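GDP-L-fucose synthase (Campylobacter jejuni subsp. jejuni serotype O:2, PDB 7M13) catalyses the NADPH-dependent formation of GDP-D-glycero-L-gluco-heptose, a nucleotide sugar used in building the capsular polysaccharides of this bacterium. Local coordinates at residues 25-28 with 29-33; 191-194 with 195-198; 253-256 with 257-261. All coordinates share one frame; numbering follows the deposited sequence.

Interaction 1. Residues 25-28 with 29-33; sequences VENL and QKRGF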
ATOM      1  N   VAL B  25      13.916 -17.114  17.885  1.00 15.59           N
ATOM      2  CA  VAL B  25      13.577 -18.240  18.803  1.00 16.28           C
ATOM      3  C   VAL B  25      14.818 -18.539  19.643  1.00 19.34           C
ATOM      4  O   VAL B  25      14.697 -18.592  20.866  1.00 19.75           O
ATOM      5  CB  VAL B  25      13.076 -19.490  18.075  1.00 17.30           C
ATOM      6  CG1 VAL B  25      12.969 -20.655  19.061  1.00 18.28           C
ATOM      7  CG2 VAL B  25      11.744 -19.306  17.374  1.00 16.82           C
ATOM      8  N   GLU B  26      15.976 -18.729  19.014  1.00 18.25           N
ATOM      9  CA  GLU B  26      17.203 -19.128  19.774  1.00 21.26           C
ATOM     10  C   GLU B  26      17.639 -18.036  20.754  1.00 21.88           C
ATOM     11  O   GLU B  26      18.040 -18.354  21.893  1.00 20.79           O
ATOM     12  CB  GLU B  26      18.329 -19.482  18.808  1.00 25.30           C
ATOM     13  CG  GLU B  26      18.067 -20.778  18.076  1.00 34.80           C
ATOM     14  CD  GLU B  26      19.108 -21.107  17.017  1.00 44.40           C
ATOM     15  OE1 GLU B  26      19.932 -20.204  16.681  1.00 50.90           O
ATOM     16  OE2 GLU B  26      19.063 -22.248  16.504  1.00 44.09           O
ATOM     17  N   ASN B  27      17.660 -16.778  20.342  1.00 17.49           N
ATOM     18  CA  ASN B  27      18.114 -15.646  21.174  1.00 16.91           C
ATOM     19  C   ASN B  27      17.124 -15.406  22.331  1.00 19.28           C
ATOM     20  O   ASN B  27      17.565 -15.144  23.451  1.00 21.48           O
ATOM     21  CB  ASN B  27      18.306 -14.396  20.325  1.00 18.84           C
ATOM     22  CG  ASN B  27      19.679 -14.397  19.705  1.00 21.99           C
ATOM     23  OD1 ASN B  27      20.631 -14.061  20.405  1.00 29.01           O
ATOM     24  ND2 ASN B  27      19.805 -14.884  18.480  1.00 22.01           N
ATOM     25  N   LEU B  28      15.815 -15.531  22.106  1.00 17.45           N
ATOM     26  CA  LEU B  28      14.826 -15.403  23.203  1.00 16.13           C
ATOM     27  C   LEU B  28      15.046 -16.539  24.225  1.00 16.46           C
ATOM     28  O   LEU B  28      15.114 -16.196  25.392  1.00 17.72           O
ATOM     29  CB  LEU B  28      13.425 -15.434  22.602  1.00 15.85           C
ATOM     30  CG  LEU B  28      13.033 -14.140  21.901  1.00 16.84           C
ATOM     31  CD1 LEU B  28      11.829 -14.387  21.036  1.00 16.80           C
ATOM     32  CD2 LEU B  28      12.766 -13.032  22.910  1.00 17.17           C
ATOM     33  N   GLN B  29      15.160 -17.783  23.767  1.00 18.62           N
ATOM     34  CA  GLN B  29      15.358 -18.943  24.693  1.00 19.72           C
ATOM     35  C   GLN B  29      16.630 -18.682  25.508  1.00 22.94           C
ATOM     36  O   GLN B  29      16.638 -18.896  26.759  1.00 23.41           O
ATOM     37  CB  GLN B  29      15.345 -20.235  23.898  1.00 20.95           C
ATOM     38  CG  GLN B  29      13.940 -20.631  23.476  1.00 22.70           C
ATOM     39  CD  GLN B  29      13.876 -21.798  22.522  1.00 24.85           C
ATOM     40  OE1 GLN B  29      14.836 -22.111  21.814  1.00 28.03           O
ATOM     41  NE2 GLN B  29      12.711 -22.403  22.444  1.00 25.67           N
ATOM     42  N   LYS B  30      17.689 -18.200  24.870  1.00 22.88           N
ATOM     43  CA  LYS B  30      18.998 -18.031  25.559  1.00 23.38           C
ATOM     44  C   LYS B  30      18.884 -16.995  26.690  1.00 25.04           C
ATOM     45  O   LYS B  30      19.716 -17.012  27.634  1.00 25.74           O
ATOM     46  CB  LYS B  30      20.098 -17.664  24.561  1.00 26.46           C
ATOM     47  CG  LYS B  30      21.470 -17.477  25.201  1.00 31.94           C
ATOM     48  CD  LYS B  30      22.506 -16.777  24.335  1.00 36.10           C
ATOM     49  CE  LYS B  30      23.906 -16.919  24.898  1.00 39.82           C
ATOM     50  NZ  LYS B  30      24.888 -17.045  23.798  1.00 46.65           N
ATOM     51  N   ARG B  31      17.930 -16.077  26.618  1.00 19.26           N
ATOM     52  CA  ARG B  31      17.691 -15.010  27.600  1.00 19.47           C
ATOM     53  C   ARG B  31      16.580 -15.404  28.586  1.00 15.83           C
ATOM     54  O   ARG B  31      16.228 -14.541  29.404  1.00 19.62           O
ATOM     55  CB  ARG B  31      17.367 -13.713  26.854  1.00 22.38           C
ATOM     56  CG  ARG B  31      18.507 -13.270  25.950  1.00 26.00           C
ATOM     57  CD  ARG B  31      18.016 -12.081  25.170  1.00 30.79           C
ATOM     58  NE  ARG B  31      18.821 -11.848  23.990  1.00 31.24           N
ATOM     59  CZ  ARG B  31      19.113 -10.650  23.539  1.00 25.56           C
ATOM     60  NH1 ARG B  31      18.678  -9.571  24.176  1.00 27.49           N
ATOM     61  NH2 ARG B  31      19.884 -10.539  22.475  1.00 29.98           N
ATOM     62  N   GLY B  32      16.041 -16.607  28.462  1.00 16.67           N
ATOM     63  CA  GLY B  32      15.020 -17.202  29.359  1.00 17.95           C
ATOM     64  C   GLY B  32      13.584 -16.918  28.940  1.00 18.41           C
ATOM     65  O   GLY B  32      12.666 -17.301  29.689  1.00 16.34           O
ATOM     66  N   PHE B  33      13.379 -16.340  27.753  1.00 17.98           N
ATOM     67  CA  PHE B  33      12.019 -16.063  27.227  1.00 17.66           C
ATOM     68  C   PHE B  33      11.514 -17.349  26.600  1.00 19.00           C
ATOM     69  O   PHE B  33      11.741 -17.593  25.398  1.00 21.26           O
ATOM     70  CB  PHE B  33      12.030 -14.912  26.222  1.00 16.20           C
ATOM     71  CG  PHE B  33      12.379 -13.581  26.806  1.00 17.49           C
ATOM     72  CD1 PHE B  33      11.434 -12.770  27.388  1.00 15.20           C
ATOM     73  CD2 PHE B  33      13.698 -13.130  26.818  1.00 17.88           C
ATOM     74  CE1 PHE B  33      11.779 -11.553  27.942  1.00 17.63           C
ATOM     75  CE2 PHE B  33      14.036 -11.894  27.334  1.00 20.30           C
ATOM     76  CZ  PHE B  33      13.079 -11.103  27.900  1.00 19.15           C
TER
HETATM   77  O   HOH W   1      20.663 -13.720  23.288  1.00 32.99           O
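Leu28 and Phe33 meet where the helix 19-30 runs out, and the carbonyl of Leu28 receives two of the amides there. Leu28 O accepts from Phe33 N at 2.9 Å and from Arg31 N at 3.1 Å. The two donors approach from opposite faces of the carbonyl plane, each well out of it. Upstream the ordinary helical ladder is intact, with Gln29 N bonded to Val25 O at 3.0 Å and Lys30 N to Glu26 O at 3.0 Å; the next rung, Arg31 N to Asn27 O, is only weak at 3.3 Å. Arg31 and Asn27 are also joined through a water, which accepts from Arg31 NE at 2.7 Å and donates to Asn27 OD1. Their other polar ends are also engaged: Asn27 ND2 donates to Ala23 O and Asp248 OD1, while the Arg31 guanidinium forms a salt bridge with Asp252. Glu26 is likewise drawn off, toward Lys174. On the apolar side, Leu28 CD2 packs 3.9 Å from Phe33 CB. Leu28 O lies at the edge of the Phe33 ring, in its plane. Gln29 runs extended beside Val25, its OE1 resting 3.6 Å from Val25 CG1, the branch that chi1 of 171° turns anti to the backbone N. Gly32 N reaches back to Gln29 O, and the positive phi of Gly32 (90°) turns the next residue so that Phe33 N can return to Leu28 O. This pair of returning bonds, from Gly32 and Phe33, is the Schellman motif, here ending the helix of a Rossmann-fold beta-alpha-beta unit.

Interaction 2. Residues 191-194 with 195-198; sequences KFHL and AKLL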
ATOM      1  N   LYS B 191      29.170 -21.157  -2.511  1.00 29.68           N
ATOM      2  CA  LYS B 191      29.905 -21.182  -3.807  1.00 30.65           C
ATOM      3  C   LYS B 191      31.388 -21.468  -3.551  1.00 33.79           C
ATOM      4  O   LYS B 191      31.971 -22.320  -4.262  1.00 31.44           O
ATOM      5  CB  LYS B 191      29.758 -19.854  -4.555  1.00 33.20           C
ATOM      6  CG  LYS B 191      28.453 -19.672  -5.325  1.00 40.65           C
ATOM      7  CD  LYS B 191      28.463 -18.477  -6.277  1.00 45.87           C
ATOM      8  CE  LYS B 191      29.625 -18.490  -7.254  1.00 45.80           C
ATOM      9  NZ  LYS B 191      29.431 -17.545  -8.384  1.00 44.38           N
ATOM     10  N   PHE B 192      32.004 -20.789  -2.583  1.00 30.62           N
ATOM     11  CA  PHE B 192      33.444 -20.987  -2.279  1.00 32.06           C
ATOM     12  C   PHE B 192      33.662 -22.361  -1.638  1.00 33.07           C
ATOM     13  O   PHE B 192      34.703 -22.956  -1.909  1.00 32.07           O
ATOM     14  CB  PHE B 192      33.997 -19.851  -1.420  1.00 30.61           C
ATOM     15  CG  PHE B 192      34.442 -18.681  -2.251  1.00 34.54           C
ATOM     16  CD1 PHE B 192      35.698 -18.664  -2.830  1.00 32.17           C
ATOM     17  CD2 PHE B 192      33.581 -17.621  -2.500  1.00 32.71           C
ATOM     18  CE1 PHE B 192      36.101 -17.595  -3.618  1.00 35.92           C
ATOM     19  CE2 PHE B 192      33.992 -16.548  -3.274  1.00 35.11           C
ATOM     20  CZ  PHE B 192      35.243 -16.544  -3.847  1.00 31.94           C
ATOM     21  N   HIS B 193      32.732 -22.842  -0.807  1.00 32.49           N
ATOM     22  CA  HIS B 193      32.848 -24.170  -0.149  1.00 31.76           C
ATOM     23  C   HIS B 193      32.902 -25.263  -1.225  1.00 33.05           C
ATOM     24  O   HIS B 193      33.815 -26.115  -1.167  1.00 33.06           O
ATOM     25  CB  HIS B 193      31.715 -24.387   0.857  1.00 32.97           C
ATOM     26  CG  HIS B 193      31.768 -25.720   1.514  1.00 31.27           C
ATOM     27  ND1 HIS B 193      32.696 -26.021   2.492  1.00 32.85           N
ATOM     28  CD2 HIS B 193      31.030 -26.835   1.325  1.00 31.73           C
ATOM     29  CE1 HIS B 193      32.515 -27.265   2.892  1.00 33.83           C
ATOM     30  NE2 HIS B 193      31.498 -27.784   2.190  1.00 34.01           N
ATOM     31  N   LEU B 194      31.983 -25.230  -2.188  1.00 32.62           N
ATOM     32  CA  LEU B 194      31.918 -26.230  -3.285  1.00 33.62           C
ATOM     33  C   LEU B 194      33.147 -26.095  -4.192  1.00 31.48           C
ATOM     34  O   LEU B 194      33.645 -27.138  -4.648  1.00 34.39           O
ATOM     35  CB  LEU B 194      30.631 -26.053  -4.089  1.00 35.68           C
ATOM     36  CG  LEU B 194      29.334 -26.292  -3.319  1.00 39.63           C
ATOM     37  CD1 LEU B 194      28.157 -26.286  -4.272  1.00 41.46           C
ATOM     38  CD2 LEU B 194      29.391 -27.592  -2.534  1.00 43.62           C
ATOM     39  N   ALA B 195      33.630 -24.872  -4.439  1.00 31.81           N
ATOM     40  CA  ALA B 195      34.883 -24.618  -5.186  1.00 30.35           C
ATOM     41  C   ALA B 195      36.032 -25.349  -4.487  1.00 32.02           C
ATOM     42  O   ALA B 195      36.874 -25.951  -5.189  1.00 29.24           O
ATOM     43  CB  ALA B 195      35.166 -23.138  -5.283  1.00 31.71           C
ATOM     44  N   LYS B 196      36.081 -25.271  -3.157  1.00 31.29           N
ATOM     45  CA  LYS B 196      37.116 -25.938  -2.325  1.00 31.64           C
ATOM     46  C   LYS B 196      36.948 -27.452  -2.459  1.00 34.45           C
ATOM     47  O   LYS B 196      37.964 -28.141  -2.701  1.00 36.76           O
ATOM     48  CB  LYS B 196      37.030 -25.502  -0.862  1.00 31.94           C
ATOM     49  CG  LYS B 196      38.137 -26.058   0.025  1.00 33.17           C
ATOM     50  CD  LYS B 196      38.161 -25.492   1.425  1.00 38.09           C
ATOM     51  CE  LYS B 196      37.053 -26.046   2.297  1.00 41.21           C
ATOM     52  NZ  LYS B 196      37.235 -25.658   3.715  1.00 44.53           N
ATOM     53  N   LEU B 197      35.721 -27.964  -2.288  1.00 31.74           N
ATOM     54  CA  LEU B 197      35.466 -29.421  -2.431  1.00 32.56           C
ATOM     55  C   LEU B 197      35.979 -29.879  -3.800  1.00 28.72           C
ATOM     56  O   LEU B 197      36.637 -30.929  -3.850  1.00 33.87           O
ATOM     57  CB  LEU B 197      33.974 -29.738  -2.272  1.00 30.17           C
ATOM     58  CG  LEU B 197      33.390 -29.545  -0.870  1.00 36.02           C
ATOM     59  CD1 LEU B 197      31.968 -30.076  -0.813  1.00 36.69           C
ATOM     60  CD2 LEU B 197      34.237 -30.192   0.214  1.00 33.85           C
ATOM     61  N   LEU B 198      35.716 -29.126  -4.868  1.00 28.48           N
ATOM     62  CA  LEU B 198      36.192 -29.478  -6.232  1.00 28.60           C
ATOM     63  C   LEU B 198      37.721 -29.489  -6.259  1.00 34.71           C
ATOM     64  O   LEU B 198      38.283 -30.429  -6.860  1.00 31.25           O
ATOM     65  CB  LEU B 198      35.648 -28.506  -7.282  1.00 30.40           C
ATOM     66  CG  LEU B 198      34.200 -28.712  -7.733  1.00 31.50           C
ATOM     67  CD1 LEU B 198      33.775 -27.601  -8.684  1.00 30.17           C
ATOM     68  CD2 LEU B 198      34.021 -30.063  -8.412  1.00 33.42           C
TER
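Packing of Leu197 against His193 illustrates the i to i+4 spacing of an alpha-helix, here the helix 184-199. The backbone ladder is regular: Ala195 N to Lys191 O, Lys196 N to Phe192 O, Leu197 N to His193 O at 2.9 Å, and Leu198 N to Leu194 O. The tight part lies on the buried side. There chi1 of 178° sets His193 CG anti to the backbone N, which carries the imidazole toward the next turn, where Leu197 CG sits over one of its faces. Leu194 approaches the same leucine from another direction, its CD2 4.0 Å from Leu197 CD1. The helix 203-210 closes over Leu194, Leu197 and Leu198, while Phe192, pointing elsewhere, packs on the helix 287-298.

The looser parts are the two partly exposed lysines, which leave the helix in different directions. Lys191, a predicted substrate-binding residue, brings its side chain no closer than 6.3 Å to any atom of 195-198; its NZ is held by Phe225 O and Glu233 O. The Lys196 chain bends at chi3 (75°) and its ammonium leaves the contact for Val298 O and the hydroxyl of Tyr343. That hydroxyl is also the partner of His193 ND1, so one tyrosine oxygen links the two side chains, although Lys196 NZ and His193 ND1 are themselves 4.7 Å apart. The nearby ammonium would be expected to disfavour protonation of the imidazole. Across the ring from this polar end, His193 NE2 lies 3.8 Å from a methyl group, Leu197 CD1.

Interaction 3. Residues 253-256 with 257-261; sequences VAIY and TMQNI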
ATOM      1  N   VAL B 253      18.489  -6.416  18.082  1.00 14.12           N
ATOM      2  CA  VAL B 253      17.832  -5.086  17.944  1.00 14.38           C
ATOM      3  C   VAL B 253      16.312  -5.282  18.040  1.00 13.15           C
ATOM      4  O   VAL B 253      15.638  -4.419  18.575  1.00 12.91           O
ATOM      5  CB  VAL B 253      18.247  -4.268  16.695  1.00 13.78           C
ATOM      6  CG1 VAL B 253      17.859  -4.938  15.389  1.00 14.24           C
ATOM      7  CG2 VAL B 253      17.727  -2.847  16.781  1.00 14.43           C
ATOM      8  N   ALA B 254      15.787  -6.401  17.545  1.00 14.35           N
ATOM      9  CA  ALA B 254      14.339  -6.672  17.675  1.00 14.13           C
ATOM     10  C   ALA B 254      13.953  -6.796  19.141  1.00 13.69           C
ATOM     11  O   ALA B 254      12.953  -6.183  19.585  1.00 12.31           O
ATOM     12  CB  ALA B 254      13.976  -7.889  16.865  1.00 15.11           C
ATOM     13  N   ILE B 255      14.775  -7.496  19.933  1.00 13.15           N
ATOM     14  CA  ILE B 255      14.473  -7.631  21.378  1.00 13.80           C
ATOM     15  C   ILE B 255      14.719  -6.290  22.077  1.00 12.12           C
ATOM     16  O   ILE B 255      13.941  -5.850  22.945  1.00 13.97           O
ATOM     17  CB  ILE B 255      15.277  -8.778  22.002  1.00 13.52           C
ATOM     18  CG1 ILE B 255      14.851 -10.116  21.396  1.00 14.45           C
ATOM     19  CG2 ILE B 255      15.086  -8.720  23.507  1.00 15.28           C
ATOM     20  CD1 ILE B 255      15.817 -11.244  21.646  1.00 15.53           C
ATOM     21  N   TYR B 256      15.772  -5.569  21.702  1.00 12.09           N
ATOM     22  CA  TYR B 256      16.015  -4.233  22.279  1.00 13.61           C
ATOM     23  C   TYR B 256      14.824  -3.300  22.024  1.00 13.72           C
ATOM     24  O   TYR B 256      14.418  -2.518  22.893  1.00 13.15           O
ATOM     25  CB  TYR B 256      17.290  -3.628  21.693  1.00 14.29           C
ATOM     26  CG  TYR B 256      17.592  -2.270  22.234  1.00 15.35           C
ATOM     27  CD1 TYR B 256      18.338  -2.140  23.389  1.00 16.55           C
ATOM     28  CD2 TYR B 256      17.138  -1.115  21.609  1.00 15.50           C
ATOM     29  CE1 TYR B 256      18.596  -0.888  23.919  1.00 17.06           C
ATOM     30  CE2 TYR B 256      17.376   0.135  22.139  1.00 17.54           C
ATOM     31  CZ  TYR B 256      18.114   0.241  23.302  1.00 17.53           C
ATOM     32  OH  TYR B 256      18.387   1.475  23.845  1.00 20.60           O
ATOM     33  N   THR B 257      14.291  -3.352  20.808  1.00 13.90           N
ATOM     34  CA  THR B 257      13.106  -2.554  20.434  1.00 13.65           C
ATOM     35  C   THR B 257      11.965  -2.916  21.364  1.00 13.53           C
ATOM     36  O   THR B 257      11.350  -2.025  21.911  1.00 13.27           O
ATOM     37  CB  THR B 257      12.712  -2.795  18.965  1.00 13.01           C
ATOM     38  OG1 THR B 257      13.790  -2.403  18.108  1.00 12.30           O
ATOM     39  CG2 THR B 257      11.582  -1.863  18.555  1.00 14.40           C
ATOM     40  N   MET B 258      11.645  -4.202  21.504  1.00 13.44           N
ATOM     41  CA  MET B 258      10.541  -4.592  22.404  1.00 15.26           C
ATOM     42  C   MET B 258      10.777  -4.001  23.793  1.00 14.47           C
ATOM     43  O   MET B 258       9.829  -3.511  24.416  1.00 14.31           O
ATOM     44  CB  MET B 258      10.461  -6.116  22.558  1.00 16.33           C
ATOM     45  CG  MET B 258       9.901  -6.802  21.395  1.00 16.57           C
ATOM     46  SD  MET B 258       8.185  -6.243  21.032  1.00 15.02           S
ATOM     47  CE  MET B 258       7.683  -7.601  19.984  1.00 14.78           C
ATOM     48  N   GLN B 259      12.014  -4.062  24.282  1.00 15.05           N
ATOM     49  CA  GLN B 259      12.256  -3.737  25.695  1.00 14.99           C
ATOM     50  C   GLN B 259      12.410  -2.241  25.905  1.00 18.74           C
ATOM     51  O   GLN B 259      12.344  -1.816  27.076  1.00 20.33           O
ATOM     52  CB  GLN B 259      13.496  -4.463  26.223  1.00 15.48           C
ATOM     53  CG  GLN B 259      13.393  -5.960  26.201  1.00 15.56           C
ATOM     54  CD  GLN B 259      12.216  -6.473  26.984  1.00 18.74           C
ATOM     55  OE1 GLN B 259      11.071  -6.299  26.590  1.00 21.04           O
ATOM     56  NE2 GLN B 259      12.489  -7.190  28.063  1.00 19.14           N
ATOM     57  N   ASN B 260      12.673  -1.446  24.859  1.00 15.44           N
ATOM     58  CA  ASN B 260      13.170  -0.059  25.077  1.00 16.70           C
ATOM     59  C   ASN B 260      12.503   0.981  24.172  1.00 17.52           C
ATOM     60  O   ASN B 260      12.546   2.169  24.541  1.00 18.59           O
ATOM     61  CB  ASN B 260      14.682   0.044  24.862  1.00 17.32           C
ATOM     62  CG  ASN B 260      15.432  -0.731  25.921  1.00 21.09           C
ATOM     63  OD1 ASN B 260      15.505  -0.299  27.070  1.00 23.67           O
ATOM     64  ND2 ASN B 260      15.884  -1.919  25.570  1.00 17.77           N
ATOM     65  N   ILE B 261      12.003   0.617  22.994  1.00 15.85           N
ATOM     66  CA  ILE B 261      11.584   1.627  21.981  1.00 14.37           C
ATOM     67  C   ILE B 261      10.075   1.528  21.827  1.00 15.65           C
ATOM     68  O   ILE B 261       9.569   0.525  21.316  1.00 16.93           O
ATOM     69  CB  ILE B 261      12.310   1.426  20.649  1.00 14.14           C
ATOM     70  CG1 ILE B 261      13.822   1.545  20.806  1.00 14.90           C
ATOM     71  CG2 ILE B 261      11.766   2.438  19.642  1.00 15.07           C
ATOM     72  CD1 ILE B 261      14.576   1.160  19.574  1.00 15.72           C
TER
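Thr257 meets Val253 through two donors at one carbonyl: Thr257 N and Thr257 OG1 each lie 2.8 Å from Val253 O, reaching it from opposite faces of its plane. The hydroxyl can do so because chi1 of -61° sets OG1 beside the backbone N. Met258 continues the ladder, its N bonding to Ala254 O at 3.1 Å, while its thioether bends away from the preceding turn. Gln259 N follows with Ile255 O; its side-chain amide binds elsewhere, OE1 taking the N-H of Met5. Asn260 adds a side-chain bond. Asn260 ND2 donates to Tyr256 O at 3.1 Å, in the carbonyl plane and on a lone pair, and the same nitrogen lies over the Tyr256 ring, 3.2 Å above its plane and displaced toward the rim. Ring and amide planes are 27° apart, and Asn260 CB makes a CH-pi contact 4.0 Å from the centroid of the Tyr256 ring. Beyond it, Ile261 brings CD1 to the ring edge, 3.9 Å from Tyr256 CE2. The tyrosine hydroxyl is bonded to Leu327 O. In this way the C-terminal part of the helix 247-260 lies against the Rossmann sheet, with Met258 on strand 63-66 and Thr257 on strand 162-171, and Ile261 sits beside the helix 322-326.

Overall arrangement
Each contact lies within a single continuous run, so none closes a long loop; they follow one another in series and neither nest nor cross. From the N terminus, interaction 1 ends the first helix of the Rossmann unit, between strands 11-14 and 36-37. Interaction 2 comes much later, on the helix 184-199, about 34 Å from interaction 1 and 39 Å from interaction 3, centre to centre. The chain then returns through strand 241-246 to interaction 3, which touches interaction 1: Leu28 CD2 and Ile255 CD1 are 3.8 Å apart, and Phe33 meets Gln259. Two helices far apart in sequence, 19-30 and 247-260, thus pack together beside the central sheet, while interaction 2 belongs to the far side of the chain.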